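PDB 5FOC: leucyl-trna synthetase from Plasmodium falciparum, which probably charges tRNA(Leu) with leucine using ATP and deacylates mischarged tRNA, the latter being the task of the editing domain present here. Local coordinates for residues 6-11 and 126-131. The protein carries 2 engineered substitutions. Sequence-based numbering, arbitrary orientation.
Sequences QEYTLI and STLKPE
Thr9 and Thr127 form an antiparallel hydrogen-bonded pair, each using both its backbone N and its O. Thr9 N gives Thr127 O a nearly straight bond of 3.0 Å (171° at the hydrogen), and Thr127 N returns one to Thr9 O. Leu10 and Ser126 follow as a non-hydrogen-bonded pair, where the CA of Ser126 also approaches Thr9 O in a C-H...O contact.

A water adds to the polar network: it donates to Thr127 O at 2.9 Å and hydrogen-bonds to Thr9 OG1 at 2.7 Å, so Thr127 O receives the water as well as the amide of Thr9. Thr127 OG1, anti to its own backbone N (chi1 -174°), accepts from Lys129 N at 2.9 Å, an ST turn just where the strand gives way to the loop.

Side chains pack on both faces of the sheet. On the Thr9 side, OG1 lies 3.6 Å from Pro130 CG, the two side chains crossing at about a right angle, and Pro130 also touches helix 352-365. Nearby, the CD1 end of Ile11 reaches Thr127 CG2 at 3.8 Å. On the Leu10 side, Ser126 OG sits 3.4 Å from Tyr8 CD2 and is hydrogen-bonded to Ser251 OG, while Leu10 CD2 touches the serine CB. Leu128 comes to the Tyr8 ring obliquely, CD2 to CD2 at 3.6 Å; the same methyl meets the amide end of Gln6, whose NE2 donates to Glu7 O.

The contact is antiparallel strand pairing within the mixed sheet of the leucyl-tRNA synthetase editing domain: here strand 7-15 runs between strands 120-127 and 369-373, joining the N-terminal end of this chain to the end of strand 120-127 and the turn beyond it.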
loop_
_atom_site.group_PDB
_atom_site.type_symbol
_atom_site.label_atom_id
_atom_site.label_comp_id
_atom_site.label_asym_id
_atom_site.label_seq_id
_atom_site.Cartn_x
_atom_site.Cartn_y
_atom_site.Cartn_z
ATOM N N GLN A 6 15.896 9.186 -1.511
ATOM C CA GLN A 6 14.894 8.870 -2.525
ATOM C C GLN A 6 13.481 9.415 -2.106
ATOM O O GLN A 6 13.092 9.251 -0.965
ATOM C CB GLN A 6 14.880 7.345 -2.675
ATOM C CG GLN A 6 13.967 6.768 -3.732
ATOM C CD GLN A 6 14.260 7.304 -5.113
ATOM O OE1 GLN A 6 15.133 6.790 -5.811
ATOM N NE2 GLN A 6 13.528 8.350 -5.518
ATOM N N GLU A 7 12.800 10.136 -3.003
ATOM C CA GLU A 7 11.472 10.651 -2.740
ATOM C C GLU A 7 10.484 9.582 -3.272
ATOM O O GLU A 7 10.657 9.058 -4.370
ATOM C CB GLU A 7 11.244 11.998 -3.414
ATOM C CG GLU A 7 9.838 12.526 -3.217
ATOM C CD GLU A 7 9.656 13.958 -3.652
ATOM O OE1 GLU A 7 10.059 14.854 -2.887
ATOM O OE2 GLU A 7 9.101 14.198 -4.767
ATOM N N TYR A 8 9.513 9.233 -2.440
ATOM C CA TYR A 8 8.437 8.294 -2.801
ATOM C C TYR A 8 7.146 9.076 -2.823
ATOM O O TYR A 8 7.007 10.085 -2.109
ATOM C CB TYR A 8 8.336 7.170 -1.769
ATOM C CG TYR A 8 9.566 6.301 -1.676
ATOM C CD1 TYR A 8 10.676 6.717 -0.898
ATOM C CD2 TYR A 8 9.715 5.173 -2.449
ATOM C CE1 TYR A 8 11.814 5.932 -0.840
ATOM C CE2 TYR A 8 10.833 4.368 -2.391
ATOM C CZ TYR A 8 11.913 4.798 -1.600
ATOM O OH TYR A 8 12.991 3.980 -1.565
ATOM N N THR A 9 6.152 8.560 -3.572
ATOM C CA THR A 9 4.803 9.090 -3.497
ATOM C C THR A 9 4.000 8.022 -2.755
ATOM O O THR A 9 4.083 6.867 -3.095
ATOM C CB THR A 9 4.184 9.365 -4.866
ATOM O OG1 THR A 9 5.003 10.257 -5.600
ATOM C CG2 THR A 9 2.813 10.011 -4.697
ATOM N N LEU A 10 3.452 8.411 -1.635
ATOM C CA LEU A 10 2.509 7.554 -0.901
ATOM C C LEU A 10 1.093 7.835 -1.383
ATOM O O LEU A 10 0.664 8.971 -1.479
ATOM C CB LEU A 10 2.602 7.772 0.612
ATOM C CG LEU A 10 3.997 7.734 1.237
ATOM C CD1 LEU A 10 3.875 7.851 2.744
ATOM C CD2 LEU A 10 4.768 6.508 0.805
ATOM N N ILE A 11 0.389 6.756 -1.712
ATOM C CA ILE A 11 -0.999 6.828 -2.181
ATOM C C ILE A 11 -1.869 6.254 -1.077
ATOM O O ILE A 11 -1.541 5.233 -0.497
ATOM C CB ILE A 11 -1.142 6.061 -3.507
ATOM C CG1 ILE A 11 -0.252 6.738 -4.596
ATOM C CG2 ILE A 11 -2.596 6.011 -3.978
ATOM C CD1 ILE A 11 -0.201 6.021 -5.919
ATOM N N SER A 126 3.310 2.764 -1.457
ATOM C CA SER A 126 4.504 3.565 -1.861
ATOM C C SER A 126 4.838 3.265 -3.325
ATOM O O SER A 126 4.889 2.086 -3.709
ATOM C CB SER A 126 5.609 3.124 -0.945
ATOM O OG SER A 126 6.740 3.911 -1.330
ATOM N N THR A 127 5.121 4.305 -4.125
ATOM C CA THR A 127 5.465 4.133 -5.522
ATOM C C THR A 127 6.505 5.189 -5.959
ATOM O O THR A 127 6.445 6.351 -5.507
ATOM C CB THR A 127 4.208 4.180 -6.452
ATOM O OG1 THR A 127 4.576 3.863 -7.785
ATOM C CG2 THR A 127 3.538 5.509 -6.426
ATOM N N LEU A 128 7.371 4.749 -6.871
ATOM C CA LEU A 128 8.206 5.672 -7.630
ATOM C C LEU A 128 7.642 6.025 -8.972
ATOM O O LEU A 128 8.186 6.827 -9.696
ATOM C CB LEU A 128 9.602 5.070 -7.812
ATOM C CG LEU A 128 10.342 4.804 -6.498
ATOM C CD1 LEU A 128 11.558 3.934 -6.727
ATOM C CD2 LEU A 128 10.653 6.119 -5.826
ATOM N N LYS A 129 6.444 5.472 -9.309
ATOM C CA LYS A 129 5.844 5.728 -10.565
ATOM C C LYS A 129 4.372 6.136 -10.354
ATOM O O LYS A 129 3.444 5.389 -10.772
ATOM C CB LYS A 129 5.907 4.492 -11.460
ATOM C CG LYS A 129 7.194 3.747 -11.684
ATOM C CD LYS A 129 6.890 2.650 -12.723
ATOM C CE LYS A 129 7.890 1.520 -12.756
ATOM N NZ LYS A 129 7.682 0.583 -13.900
ATOM N N PRO A 130 4.125 7.281 -9.703
ATOM C CA PRO A 130 2.723 7.695 -9.417
ATOM C C PRO A 130 1.846 7.852 -10.628
ATOM O O PRO A 130 0.620 7.636 -10.492
ATOM C CB PRO A 130 2.843 9.023 -8.681
ATOM C CG PRO A 130 4.261 9.511 -9.055
ATOM C CD PRO A 130 5.096 8.286 -9.211
ATOM N N GLU A 131 2.411 8.144 -11.788
ATOM C CA GLU A 131 1.691 8.302 -13.052
ATOM C C GLU A 131 0.976 7.004 -13.510
ATOM O O GLU A 131 0.215 7.044 -14.475
ATOM C CB GLU A 131 2.612 8.859 -14.167
ATOM C CG GLU A 131 3.712 7.919 -14.661
ATOM C CD GLU A 131 4.915 7.712 -13.710
ATOM O OE1 GLU A 131 5.029 8.392 -12.651
ATOM O OE2 GLU A 131 5.760 6.840 -14.040
HETATM O O HOH W 1 7.119 8.953 -6.609
#